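Local coordinates for DNA mimic protein DMP12 (PDB 3W1O), which mimics DNA and binds the dimeric histone-like protein HU at its DNA-binding sites, partially preventing HU from binding DNA and probably acting as a regulator, at residues A[8-13]-A[114-119]. Residues are numbered along the deposited sequence; the frame is centred on the assembly and turned at random.
Sequences LIFCLK and TVIFHF
Phe-10 O is gripped by one N-H and one weaker C-H donor. Ile-116 N reaches it at 2.7 Å, nearly along the C=O axis (C=O...N 170°). Val-115 CA approaches the same oxygen at 3.4 Å. Phe-10 N returns a hydrogen bond to Ile-116 O, and a second reciprocal pair joins Leu-8 to His-118, with Leu-8 N to His-118 O at 2.8 Å. The segments of strands 7-10 and 115-118 run antiparallel (174° between their directions); they are the middle two of four strands, flanked by 37-40 and 72-75. Beyond them, a water accepts from Leu-12 N and donates to Thr-114 O.

On one face the Phe-10 ring, with chi1 76° setting CG between backbone N and carbonyl carbon, lies alongside Ile-116, whose CB sits over the ring 4.0 Å from its centroid, a CH-pi contact; Tyr-21 and Met-24 of helix 21-30 also touch Ile-116. On the face toward helix 96-111, Ile-9 CG2 meets Phe-117 CE1 at 3.5 Å, while Ile-9 CD1 lies 4.1 Å above that ring's plane, offset toward its rim. His-118 ND1, hydrogen-bonded to Asp-72 OD1 on strand 72-75, is the polar exception in a largely buried, apolar contact whose four N-H...O bonds satisfy the paired backbone, joining strands near both chain ends.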
ATOM      1  N   LEU A   8      -6.606  -2.993  -0.196  1.00 20.04           N
ATOM      2  CA  LEU A   8      -5.311  -3.657  -0.029  1.00 18.94           C
ATOM      3  C   LEU A   8      -4.214  -2.774  -0.548  1.00 19.04           C
ATOM      4  O   LEU A   8      -4.358  -2.110  -1.575  1.00 18.34           O
ATOM      5  CB  LEU A   8      -5.266  -5.005  -0.742  1.00 19.61           C
ATOM      6  CG  LEU A   8      -6.308  -6.076  -0.352  1.00 21.67           C
ATOM      7  CD1 LEU A   8      -5.995  -7.349  -1.137  1.00 25.99           C
ATOM      8  CD2 LEU A   8      -6.337  -6.348   1.160  1.00 22.72           C
ATOM      9  N   ILE A   9      -3.096  -2.776   0.164  1.00 18.38           N
ATOM     10  CA  ILE A   9      -1.856  -2.219  -0.409  1.00 16.99           C
ATOM     11  C   ILE A   9      -0.911  -3.395  -0.351  1.00 17.81           C
ATOM     12  O   ILE A   9      -0.709  -3.952   0.736  1.00 18.45           O
ATOM     13  CB  ILE A   9      -1.344  -1.082   0.454  1.00 15.83           C
ATOM     14  CG1 ILE A   9      -2.362   0.087   0.398  1.00 16.30           C
ATOM     15  CG2 ILE A   9       0.114  -0.694   0.032  1.00 17.05           C
ATOM     16  CD1 ILE A   9      -2.001   1.328   1.236  1.00 18.06           C
ATOM     17  N   PHE A  10      -0.373  -3.831  -1.481  1.00 15.95           N
ATOM     18  CA  PHE A  10       0.436  -5.026  -1.426  1.00 17.53           C
ATOM     19  C   PHE A  10       1.446  -5.146  -2.569  1.00 17.91           C
ATOM     20  O   PHE A  10       1.351  -4.384  -3.575  1.00 19.24           O
ATOM     21  CB  PHE A  10      -0.474  -6.281  -1.429  1.00 16.52           C
ATOM     22  CG  PHE A  10      -1.070  -6.621  -2.788  1.00 18.82           C
ATOM     23  CD1 PHE A  10      -0.447  -7.544  -3.638  1.00 18.16           C
ATOM     24  CD2 PHE A  10      -2.233  -5.985  -3.217  1.00 20.23           C
ATOM     25  CE1 PHE A  10      -0.989  -7.811  -4.952  1.00 18.86           C
ATOM     26  CE2 PHE A  10      -2.769  -6.263  -4.491  1.00 21.02           C
ATOM     27  CZ  PHE A  10      -2.135  -7.197  -5.341  1.00 20.27           C
ATOM     28  N   CYS A  11       2.353  -6.120  -2.412  1.00 19.57           N
ATOM     29  CA  CYS A  11       3.119  -6.640  -3.552  1.00 20.47           C
ATOM     30  C   CYS A  11       3.106  -8.139  -3.426  1.00 21.08           C
ATOM     31  O   CYS A  11       2.682  -8.685  -2.401  1.00 20.57           O
ATOM     32  CB  CYS A  11       4.541  -6.030  -3.598  1.00 20.99           C
ATOM     33  SG  CYS A  11       5.555  -6.510  -2.187  1.00 22.18           S
ATOM     34  N   LEU A  12       3.454  -8.833  -4.509  1.00 20.86           N
ATOM     35  CA  LEU A  12       3.655 -10.239  -4.458  1.00 22.12           C
ATOM     36  C   LEU A  12       4.885 -10.562  -3.621  1.00 23.53           C
ATOM     37  O   LEU A  12       5.846  -9.758  -3.531  1.00 22.66           O
ATOM     38  CB  LEU A  12       3.866 -10.786  -5.850  1.00 22.25           C
ATOM     39  CG  LEU A  12       2.678 -10.542  -6.767  1.00 22.72           C
ATOM     40  CD1 LEU A  12       2.813 -11.258  -8.141  1.00 22.41           C
ATOM     41  CD2 LEU A  12       1.419 -10.985  -6.068  1.00 26.85           C
ATOM     42  N   LYS A  13       4.857 -11.751  -3.060  1.00 24.67           N
ATOM     43  CA  LYS A  13       6.033 -12.323  -2.430  1.00 26.86           C
ATOM     44  C   LYS A  13       7.144 -12.653  -3.419  1.00 28.20           C
ATOM     45  O   LYS A  13       6.884 -12.907  -4.584  1.00 27.76           O
ATOM     46  CB  LYS A  13       5.643 -13.617  -1.760  1.00 28.51           C
ATOM     47  CG  LYS A  13       5.053 -13.385  -0.416  1.00 30.40           C
ATOM     48  CD  LYS A  13       4.421 -14.663   0.039  1.00 38.57           C
ATOM     49  CE  LYS A  13       4.396 -14.749   1.517  1.00 41.30           C
ATOM     50  NZ  LYS A  13       4.135 -16.198   1.798  1.00 42.76           N
ATOM     51  N   THR A 114       6.279  -4.411  -8.132  1.00 25.20           N
ATOM     52  CA  THR A 114       5.385  -3.255  -8.184  1.00 24.71           C
ATOM     53  C   THR A 114       4.472  -3.352  -6.977  1.00 21.05           C
ATOM     54  O   THR A 114       4.171  -4.424  -6.516  1.00 22.66           O
ATOM     55  CB  THR A 114       4.608  -3.197  -9.530  1.00 26.90           C
ATOM     56  OG1 THR A 114       5.498  -2.609 -10.491  1.00 29.59           O
ATOM     57  CG2 THR A 114       3.370  -2.325  -9.462  1.00 26.06           C
ATOM     58  N   VAL A 115       4.147  -2.214  -6.429  1.00 19.86           N
ATOM     59  CA  VAL A 115       3.182  -2.146  -5.318  1.00 20.01           C
ATOM     60  C   VAL A 115       1.813  -1.824  -5.881  1.00 18.60           C
ATOM     61  O   VAL A 115       1.685  -0.917  -6.695  1.00 22.24           O
ATOM     62  CB  VAL A 115       3.648  -1.119  -4.298  1.00 18.80           C
ATOM     63  CG1 VAL A 115       2.550  -0.781  -3.304  1.00 19.74           C
ATOM     64  CG2 VAL A 115       4.840  -1.704  -3.525  1.00 17.66           C
ATOM     65  N   ILE A 116       0.791  -2.559  -5.466  1.00 18.57           N
ATOM     66  CA  ILE A 116      -0.583  -2.284  -5.916  1.00 18.52           C
ATOM     67  C   ILE A 116      -1.430  -1.730  -4.786  1.00 18.55           C
ATOM     68  O   ILE A 116      -1.332  -2.207  -3.638  1.00 16.13           O
ATOM     69  CB  ILE A 116      -1.197  -3.601  -6.379  1.00 20.08           C
ATOM     70  CG1 ILE A 116      -0.391  -4.083  -7.614  1.00 24.36           C
ATOM     71  CG2 ILE A 116      -2.689  -3.439  -6.688  1.00 19.93           C
ATOM     72  CD1 ILE A 116      -0.695  -5.463  -7.990  1.00 29.20           C
ATOM     73  N   PHE A 117      -2.231  -0.713  -5.097  1.00 17.87           N
ATOM     74  CA  PHE A 117      -3.304  -0.352  -4.185  1.00 19.70           C
ATOM     75  C   PHE A 117      -4.578  -0.836  -4.863  1.00 18.97           C
ATOM     76  O   PHE A 117      -4.838  -0.457  -5.998  1.00 20.53           O
ATOM     77  CB  PHE A 117      -3.418   1.171  -3.977  1.00 19.30           C
ATOM     78  CG  PHE A 117      -2.198   1.857  -3.397  1.00 22.72           C
ATOM     79  CD1 PHE A 117      -1.102   1.152  -2.899  1.00 29.32           C
ATOM     80  CD2 PHE A 117      -2.176   3.229  -3.308  1.00 28.74           C
ATOM     81  CE1 PHE A 117       0.031   1.841  -2.368  1.00 31.27           C
ATOM     82  CE2 PHE A 117      -1.048   3.917  -2.769  1.00 33.06           C
ATOM     83  CZ  PHE A 117       0.034   3.204  -2.310  1.00 28.30           C
ATOM     84  N   HIS A 118      -5.377  -1.629  -4.174  1.00 18.87           N
ATOM     85  CA  HIS A 118      -6.630  -2.150  -4.796  1.00 19.47           C
ATOM     86  C   HIS A 118      -7.816  -1.963  -3.851  1.00 20.29           C
ATOM     87  O   HIS A 118      -7.704  -2.278  -2.680  1.00 19.68           O
ATOM     88  CB  HIS A 118      -6.498  -3.615  -5.163  1.00 18.54           C
ATOM     89  CG  HIS A 118      -7.808  -4.235  -5.574  1.00 21.51           C
ATOM     90  ND1 HIS A 118      -8.337  -4.077  -6.842  1.00 22.28           N
ATOM     91  CD2 HIS A 118      -8.744  -4.914  -4.855  1.00 24.58           C
ATOM     92  CE1 HIS A 118      -9.519  -4.681  -6.902  1.00 25.21           C
ATOM     93  NE2 HIS A 118      -9.791  -5.194  -5.711  1.00 23.12           N
ATOM     94  N   PHE A 119      -8.936  -1.459  -4.364  1.00 21.66           N
ATOM     95  CA  PHE A 119     -10.133  -1.310  -3.523  1.00 23.84           C
ATOM     96  C   PHE A 119     -11.316  -1.483  -4.463  1.00 26.10           C
ATOM     97  O   PHE A 119     -11.288  -1.122  -5.660  1.00 25.15           O
ATOM     98  CB  PHE A 119     -10.144   0.092  -2.908  1.00 23.48           C
ATOM     99  CG  PHE A 119     -11.060   0.280  -1.727  1.00 24.61           C
ATOM    100  CD1 PHE A 119     -11.536  -0.798  -0.976  1.00 25.68           C
ATOM    101  CD2 PHE A 119     -11.383   1.564  -1.318  1.00 29.26           C
ATOM    102  CE1 PHE A 119     -12.340  -0.579   0.175  1.00 28.35           C
ATOM    103  CE2 PHE A 119     -12.188   1.793  -0.158  1.00 29.08           C
ATOM    104  CZ  PHE A 119     -12.664   0.717   0.571  1.00 25.79           C
ATOM    105  OXT PHE A 119     -12.326  -2.058  -4.025  1.00 28.30           O
TER
HETATM  106  O   HOH W   1       3.855  -7.164  -6.918  1.00 23.32           O